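Local coordinates for protein arabinan endo-1,5-alpha-l-arabinosidase A (Cellvibrio cellulosa, PDB 1GYH) that cleaves alpha-1,5-arabinofuranosyl bonds of linear arabinan, releasing almost exclusively arabinotriose, and so takes part in breaking down the plant cell wall, at residues I114-V119 against M142-F147. Residues are numbered along the deposited sequence; the frame is centred on the assembly and turned at random.
Sequences IVIESV and MSFGSF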
loop_
_atom_site.group_PDB
_atom_site.type_symbol
_atom_site.label_atom_id
_atom_site.label_comp_id
_atom_site.label_asym_id
_atom_site.label_seq_id
_atom_site.Cartn_x
_atom_site.Cartn_y
_atom_site.Cartn_z
ATOM N N ILE A 114 -14.427 -3.746 10.595
ATOM C CA ILE A 114 -14.278 -4.131 9.229
ATOM C C ILE A 114 -14.909 -3.123 8.275
ATOM O O ILE A 114 -16.107 -2.853 8.345
ATOM C CB ILE A 114 -14.902 -5.535 8.991
ATOM C CG1 ILE A 114 -14.125 -6.596 9.821
ATOM C CG2 ILE A 114 -14.933 -5.837 7.519
ATOM C CD1 ILE A 114 -14.846 -7.944 9.847
ATOM N N VAL A 115 -14.078 -2.607 7.377
ATOM C CA VAL A 115 -14.506 -1.717 6.296
ATOM C C VAL A 115 -15.091 -2.540 5.153
ATOM O O VAL A 115 -16.183 -2.286 4.681
ATOM C CB VAL A 115 -13.328 -0.872 5.764
ATOM C CG1 VAL A 115 -13.785 0.073 4.656
ATOM C CG2 VAL A 115 -12.625 -0.058 6.908
ATOM N N ILE A 116 -14.351 -3.545 4.716
ATOM C CA ILE A 116 -14.782 -4.420 3.647
ATOM C C ILE A 116 -14.123 -5.794 3.823
ATOM O O ILE A 116 -12.977 -5.880 4.257
ATOM C CB ILE A 116 -14.436 -3.761 2.285
ATOM C CG1 ILE A 116 -15.162 -4.449 1.150
ATOM C CG2 ILE A 116 -12.919 -3.630 2.088
ATOM C CD1 ILE A 116 -14.254 -5.068 0.191
ATOM N N GLU A 117 -14.889 -6.837 3.513
ATOM C CA GLU A 117 -14.438 -8.242 3.625
ATOM C C GLU A 117 -14.740 -9.015 2.321
ATOM O O GLU A 117 -15.835 -8.949 1.793
ATOM C CB GLU A 117 -15.131 -8.904 4.833
ATOM C CG GLU A 117 -14.842 -10.423 4.963
ATOM C CD GLU A 117 -15.467 -11.083 6.185
ATOM O OE1 GLU A 117 -16.017 -10.366 7.080
ATOM O OE2 GLU A 117 -15.390 -12.347 6.253
ATOM N N SER A 118 -13.779 -9.778 1.845
ATOM C CA SER A 118 -13.983 -10.686 0.744
ATOM C C SER A 118 -14.333 -12.097 1.281
ATOM O O SER A 118 -13.783 -12.552 2.310
ATOM C CB SER A 118 -12.730 -10.761 -0.160
ATOM O OG SER A 118 -11.502 -11.006 0.541
ATOM N N VAL A 119 -15.223 -12.749 0.549
ATOM C CA VAL A 119 -15.775 -14.076 0.883
ATOM C C VAL A 119 -15.584 -15.039 -0.304
ATOM O O VAL A 119 -16.056 -14.795 -1.402
ATOM C CB VAL A 119 -17.254 -14.012 1.260
ATOM C CG1 VAL A 119 -17.844 -15.444 1.476
ATOM C CG2 VAL A 119 -17.495 -13.176 2.490
ATOM N N MET A 142 -11.498 4.496 -1.311
ATOM C CA MET A 142 -10.492 3.456 -1.079
ATOM C C MET A 142 -10.255 2.655 -2.336
ATOM O O MET A 142 -11.217 2.183 -2.981
ATOM C CB MET A 142 -10.952 2.515 0.071
ATOM C CG MET A 142 -9.967 1.360 0.322
ATOM S SD MET A 142 -10.464 0.178 1.626
ATOM C CE MET A 142 -10.307 1.216 3.090
ATOM N N SER A 143 -8.988 2.512 -2.717
ATOM C CA SER A 143 -8.575 1.506 -3.666
ATOM C C SER A 143 -7.975 0.326 -2.892
ATOM O O SER A 143 -7.422 0.492 -1.823
ATOM C CB SER A 143 -7.563 2.050 -4.699
ATOM O OG SER A 143 -6.314 2.422 -4.113
ATOM N N PHE A 144 -8.066 -0.859 -3.450
ATOM C CA PHE A 144 -7.476 -2.039 -2.815
ATOM C C PHE A 144 -7.404 -3.186 -3.814
ATOM O O PHE A 144 -7.963 -3.111 -4.920
ATOM C CB PHE A 144 -8.318 -2.482 -1.587
ATOM C CG PHE A 144 -9.614 -3.200 -1.970
ATOM C CD1 PHE A 144 -10.762 -2.471 -2.277
ATOM C CD2 PHE A 144 -9.670 -4.598 -2.034
ATOM C CE1 PHE A 144 -11.930 -3.102 -2.639
ATOM C CE2 PHE A 144 -10.856 -5.248 -2.406
ATOM C CZ PHE A 144 -11.976 -4.520 -2.701
ATOM N N GLY A 145 -6.715 -4.253 -3.432
ATOM C CA GLY A 145 -6.830 -5.499 -4.173
ATOM C C GLY A 145 -5.532 -6.246 -4.415
ATOM O O GLY A 145 -4.424 -5.699 -4.236
ATOM N N SER A 146 -5.678 -7.516 -4.789
ATOM C CA SER A 146 -4.533 -8.427 -5.043
ATOM C C SER A 146 -5.041 -9.689 -5.704
ATOM O O SER A 146 -5.908 -10.362 -5.139
ATOM C CB SER A 146 -3.865 -8.805 -3.708
ATOM O OG SER A 146 -2.794 -9.747 -3.885
ATOM N N PHE A 147 -4.560 -9.978 -6.910
ATOM C CA PHE A 147 -4.924 -11.172 -7.664
ATOM C C PHE A 147 -6.455 -11.248 -7.908
ATOM O O PHE A 147 -7.147 -10.229 -7.974
ATOM C CB PHE A 147 -4.278 -12.449 -6.997
ATOM C CG PHE A 147 -2.754 -12.568 -7.162
ATOM C CD1 PHE A 147 -1.874 -11.706 -6.508
ATOM C CD2 PHE A 147 -2.207 -13.557 -7.937
ATOM C CE1 PHE A 147 -0.514 -11.822 -6.659
ATOM C CE2 PHE A 147 -0.795 -13.686 -8.094
ATOM C CZ PHE A 147 0.033 -12.847 -7.454
#
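I116 and F144 reach toward each other from opposite directions, CD1 of I116 coming obliquely to the ring of F144 near CZ. In the conformer given, one of two modelled for I116, its CD1 lies 3.7 Å from CZ of F144 and 4.2 Å from the neighbouring CE1. F144 holds its ring between its own backbone N and carbonyl carbon (chi1 76°), which sends the far end of the ring across to the isoleucine. W125 meets the same ring with the two planes about 80° apart and also touches I116, so both partners share a third neighbour.

The second apolar contact is looser. CG1 of V115 lies 4.0 Å from CE of M142, and the thioether crosses the valine branch at a slant. M142 runs out fully extended through its first two torsions and bends only at the last (chi3 -69°), which carries the terminal methyl to V115.

Separation of the backbones shows that these are neighbouring sheets and not paired strands: the CA atoms of V115 and M142 are 9.9 Å apart, those of I116 and F144 10.0 Å, and no hydrogen bond crosses. In the five-bladed beta-propeller this is packing of one blade on the next, between strand 110-118, outermost in its sheet, and strand 140-144. V115 and I116 can both send their side chains toward the other blade because they form a classic beta bulge, both facing I92, whose side chain also touches F144.

S146, two residues beyond F144 and probably substrate-binding, has its OG hydrogen-bonded to OE1 of E192, the likely proton donor.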